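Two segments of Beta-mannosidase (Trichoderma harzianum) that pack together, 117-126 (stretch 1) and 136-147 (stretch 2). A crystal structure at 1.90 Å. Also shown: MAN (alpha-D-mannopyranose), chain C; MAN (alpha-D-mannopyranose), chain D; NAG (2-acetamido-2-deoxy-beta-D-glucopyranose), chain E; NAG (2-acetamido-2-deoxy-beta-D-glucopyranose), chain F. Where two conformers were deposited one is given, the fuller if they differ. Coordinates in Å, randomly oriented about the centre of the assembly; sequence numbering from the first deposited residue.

Stretch 1 (117-126) TVKFCDHIVG
Stretch 2 (136-147) FYDVSSALASCK

Stretch 1 is a β-hairpin: strands 117-120 and 123-126 join through a type I' turn from Phe120 to His123, with Cys121 (phi/psi 47/49°) and Asp122 (73/8°) both left-handed. Backbone hydrogen bonds pair Val118 N with Gly126 O (2.8 Å), Val125 N with Val118 O (2.9 Å), and Phe120 N with His123 O (3.1 Å). Stretch 2 runs as strand 136-138, then a helix from Ser140, with Val139 at the N-cap position. The axes of strands 123-126 and 136-138 approach to 7.2 Å, their N-to-C directions 135° apart, and no hydrogen bond crosses between the stretches.

One covalent link ties the turn to Cys146: Cys121 SG and Cys146 SG are 2.1 Å apart (chi3 87°, both chi1 t), their CA atoms 6.0 Å apart.

The remaining contact is largely apolar. Val125 (t) places CG1 3.5 Å from Tyr137 CB and 3.7 Å from Val139 CG1. Phe120 (t, chi2 79°) meets Ala142 CB and Leu143 CB at its ring edge, with CE2 4.1 Å from the latter.

Two CH-π contacts use ring faces: Val139 CG2 (chi1 m) lies over Phe120, and Gly126 CA over Tyr137 (m, chi2 -70°), 3.7 Å from CE1. A CB on Gly126 would clash there, 2.4 Å from Tyr137 CE1.

At the polar margin, Ser145 OG (p) donates to Ala142 O (2.9 Å) and approaches His123 CE1 (3.4 Å).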

# COMPACT_ATOMS: atom_id res chain seq x y z
N THR A 117 1.31 -11.17 34.99
CA THR A 117 1.10 -12.16 36.03
C THR A 117 1.88 -13.40 35.58
O THR A 117 1.54 -14.01 34.58
CB THR A 117 -0.40 -12.47 36.20
OG1 THR A 117 -1.10 -11.27 36.55
CG2 THR A 117 -0.64 -13.53 37.28
N VAL A 118 2.94 -13.72 36.31
CA VAL A 118 3.80 -14.84 35.94
C VAL A 118 3.33 -16.09 36.69
O VAL A 118 3.13 -16.03 37.91
CB VAL A 118 5.27 -14.55 36.30
CG1 VAL A 118 6.18 -15.67 35.83
CG2 VAL A 118 5.72 -13.21 35.71
N LYS A 119 3.17 -17.20 35.96
CA LYS A 119 2.77 -18.47 36.53
C LYS A 119 3.71 -19.58 36.11
O LYS A 119 4.12 -19.67 34.96
CB LYS A 119 1.36 -18.88 36.10
CG LYS A 119 0.24 -18.12 36.76
CD LYS A 119 -1.09 -18.79 36.48
CE LYS A 119 -2.25 -17.83 36.72
NZ LYS A 119 -3.54 -18.53 36.95
N PHE A 120 4.03 -20.46 37.06
CA PHE A 120 4.91 -21.58 36.81
C PHE A 120 4.24 -22.82 37.43
O PHE A 120 3.97 -22.87 38.64
CB PHE A 120 6.30 -21.32 37.41
CG PHE A 120 7.36 -22.28 36.94
CD1 PHE A 120 7.95 -22.12 35.70
CD2 PHE A 120 7.74 -23.35 37.72
CE1 PHE A 120 8.93 -22.99 35.26
CE2 PHE A 120 8.72 -24.23 37.28
CZ PHE A 120 9.31 -24.06 36.05
N CYS A 121 3.98 -23.80 36.57
CA CYS A 121 3.12 -24.94 36.91
C CYS A 121 1.84 -24.47 37.60
O CYS A 121 1.50 -24.93 38.68
CB CYS A 121 3.88 -25.94 37.79
SG CYS A 121 3.05 -27.55 37.85
N ASP A 122 1.18 -23.48 37.02
CA ASP A 122 -0.13 -23.01 37.47
C ASP A 122 -0.16 -22.20 38.80
O ASP A 122 -1.21 -21.85 39.30
CB ASP A 122 -1.07 -24.20 37.56
CG ASP A 122 -2.34 -24.00 36.78
OD1 ASP A 122 -2.77 -22.84 36.63
OD2 ASP A 122 -2.91 -25.00 36.33
N HIS A 123 1.01 -21.87 39.32
CA HIS A 123 1.14 -21.06 40.51
C HIS A 123 1.57 -19.64 40.19
O HIS A 123 2.56 -19.47 39.55
CB HIS A 123 2.20 -21.69 41.40
CG HIS A 123 1.81 -23.04 41.92
ND1 HIS A 123 2.37 -23.58 43.05
CD2 HIS A 123 0.90 -23.93 41.49
CE1 HIS A 123 1.84 -24.76 43.27
NE2 HIS A 123 0.94 -25.00 42.34
N ILE A 124 0.86 -18.64 40.68
CA ILE A 124 1.30 -17.28 40.51
C ILE A 124 2.54 -17.10 41.34
O ILE A 124 2.49 -17.17 42.55
CB ILE A 124 0.24 -16.25 40.91
CG1 ILE A 124 -0.93 -16.34 39.96
CG2 ILE A 124 0.83 -14.85 40.85
CD1 ILE A 124 -2.18 -15.70 40.46
N VAL A 125 3.65 -16.84 40.68
CA VAL A 125 4.92 -16.66 41.36
C VAL A 125 5.38 -15.19 41.36
O VAL A 125 6.31 -14.83 42.09
CB VAL A 125 5.99 -17.59 40.76
CG1 VAL A 125 7.35 -17.33 41.37
CG2 VAL A 125 5.61 -19.04 40.98
N GLY A 126 4.74 -14.34 40.55
CA GLY A 126 5.11 -12.92 40.51
C GLY A 126 4.17 -12.04 39.71
O GLY A 126 3.50 -12.52 38.82
N PHE A 136 13.29 -11.36 39.04
CA PHE A 136 13.68 -12.75 39.30
C PHE A 136 12.83 -13.39 40.41
O PHE A 136 12.51 -12.76 41.40
CB PHE A 136 15.15 -12.85 39.66
CG PHE A 136 15.60 -11.81 40.64
CD1 PHE A 136 15.99 -10.56 40.20
CD2 PHE A 136 15.60 -12.08 41.99
CE1 PHE A 136 16.40 -9.60 41.09
CE2 PHE A 136 16.00 -11.11 42.89
CZ PHE A 136 16.40 -9.87 42.43
N TYR A 137 12.44 -14.65 40.19
CA TYR A 137 11.49 -15.34 41.04
C TYR A 137 11.98 -16.75 41.31
O TYR A 137 12.40 -17.46 40.41
CB TYR A 137 10.12 -15.38 40.38
CG TYR A 137 9.56 -14.01 40.02
CD1 TYR A 137 9.15 -13.14 41.01
CD2 TYR A 137 9.45 -13.60 38.68
CE1 TYR A 137 8.65 -11.88 40.72
CE2 TYR A 137 8.93 -12.35 38.37
CZ TYR A 137 8.55 -11.48 39.39
OH TYR A 137 8.05 -10.24 39.10
N ASP A 138 11.93 -17.15 42.58
CA ASP A 138 12.33 -18.50 42.99
C ASP A 138 11.14 -19.44 42.79
O ASP A 138 10.15 -19.34 43.51
CB ASP A 138 12.79 -18.48 44.45
CG ASP A 138 13.49 -19.78 44.87
OD1 ASP A 138 13.20 -20.87 44.30
OD2 ASP A 138 14.35 -19.70 45.79
N VAL A 139 11.24 -20.34 41.82
CA VAL A 139 10.14 -21.28 41.52
C VAL A 139 10.41 -22.72 42.00
O VAL A 139 9.76 -23.67 41.54
CB VAL A 139 9.76 -21.31 40.01
CG1 VAL A 139 9.29 -19.94 39.55
CG2 VAL A 139 10.92 -21.79 39.15
N SER A 140 11.34 -22.87 42.94
CA SER A 140 11.74 -24.20 43.39
C SER A 140 10.56 -25.03 43.87
O SER A 140 10.44 -26.21 43.51
CB SER A 140 12.80 -24.10 44.49
OG SER A 140 14.03 -23.66 43.94
N SER A 141 9.68 -24.41 44.66
CA SER A 141 8.55 -25.13 45.27
C SER A 141 7.43 -25.41 44.26
O SER A 141 6.78 -26.44 44.33
CB SER A 141 8.02 -24.37 46.50
OG SER A 141 7.39 -23.15 46.15
N ALA A 142 7.20 -24.50 43.31
CA ALA A 142 6.25 -24.76 42.24
C ALA A 142 6.71 -25.97 41.42
O ALA A 142 5.92 -26.85 41.11
CB ALA A 142 6.10 -23.54 41.35
N LEU A 143 7.99 -26.01 41.10
CA LEU A 143 8.57 -27.13 40.38
C LEU A 143 8.39 -28.45 41.14
O LEU A 143 8.05 -29.46 40.55
CB LEU A 143 10.06 -26.87 40.10
CG LEU A 143 10.90 -27.97 39.44
CD1 LEU A 143 10.30 -28.41 38.12
CD2 LEU A 143 12.34 -27.51 39.23
N ALA A 144 8.62 -28.41 42.45
CA ALA A 144 8.52 -29.62 43.28
C ALA A 144 7.11 -30.19 43.31
O ALA A 144 6.93 -31.38 43.22
CB ALA A 144 9.00 -29.34 44.70
N SER A 145 6.11 -29.32 43.43
CA SER A 145 4.70 -29.74 43.39
C SER A 145 4.23 -30.19 41.99
O SER A 145 3.17 -30.80 41.86
CB SER A 145 3.79 -28.59 43.86
OG SER A 145 3.67 -27.58 42.85
N CYS A 146 5.01 -29.89 40.96
CA CYS A 146 4.55 -30.10 39.59
C CYS A 146 4.54 -31.57 39.23
O CYS A 146 5.56 -32.24 39.26
CB CYS A 146 5.40 -29.34 38.56
SG CYS A 146 4.44 -28.87 37.10
N LYS A 147 3.36 -32.04 38.85
CA LYS A 147 3.12 -33.46 38.55
C LYS A 147 3.65 -33.87 37.16
O LYS A 147 3.79 -35.06 36.87
CB LYS A 147 1.63 -33.75 38.70
CG LYS A 147 1.10 -33.48 40.11
CD LYS A 147 -0.35 -33.90 40.32
C1 MAN C . -1.24 -17.81 45.88
C2 MAN C . -0.59 -19.15 45.57
C3 MAN C . -0.51 -19.36 44.05
C4 MAN C . -1.89 -19.17 43.43
C5 MAN C . -2.42 -17.77 43.78
C6 MAN C . -3.80 -17.51 43.21
O2 MAN C . -1.30 -20.21 46.19
O3 MAN C . 0.03 -20.63 43.76
O4 MAN C . -1.84 -19.38 42.03
O5 MAN C . -2.46 -17.60 45.19
O6 MAN C . -4.23 -16.21 43.60
C1 MAN D . -0.86 -14.59 44.86
C2 MAN D . -0.70 -15.54 46.04
C3 MAN D . 0.41 -15.03 46.95
C4 MAN D . 1.68 -14.88 46.12
C5 MAN D . 1.43 -13.98 44.90
C6 MAN D . 2.67 -13.85 44.02
O2 MAN D . -0.29 -16.81 45.55
O3 MAN D . 0.64 -15.93 48.00
O4 MAN D . 2.70 -14.29 46.88
O5 MAN D . 0.36 -14.47 44.14
O6 MAN D . 2.36 -12.88 43.06
C1 NAG E . -4.88 -9.10 32.67
C2 NAG E . -5.58 -10.14 33.58
C3 NAG E . -5.55 -9.68 35.03
C4 NAG E . -4.14 -9.26 35.47
C5 NAG E . -3.48 -8.32 34.43
C6 NAG E . -1.99 -8.04 34.76
C7 NAG E . -7.33 -11.42 32.48
C8 NAG E . -8.77 -11.57 32.09
N2 NAG E . -6.97 -10.34 33.17
O3 NAG E . -6.02 -10.75 35.84
O4 NAG E . -4.26 -8.59 36.71
O5 NAG E . -3.56 -8.87 33.12
O6 NAG E . -1.17 -9.18 34.53
O7 NAG E . -6.53 -12.28 32.17
C1 NAG F . -3.47 -9.23 37.74
C2 NAG F . -3.21 -8.27 38.89
C3 NAG F . -2.40 -8.94 40.01
C4 NAG F . -2.99 -10.28 40.39
C5 NAG F . -3.21 -11.13 39.13
C6 NAG F . -3.84 -12.48 39.45
C7 NAG F . -2.94 -5.90 38.22
C8 NAG F . -4.37 -5.62 38.38
N2 NAG F . -2.47 -7.11 38.45
O3 NAG F . -2.30 -8.08 41.13
O4 NAG F . -2.06 -10.92 41.25
O5 NAG F . -4.07 -10.43 38.24
O6 NAG F . -5.13 -12.18 39.92
O7 NAG F . -2.18 -5.00 37.83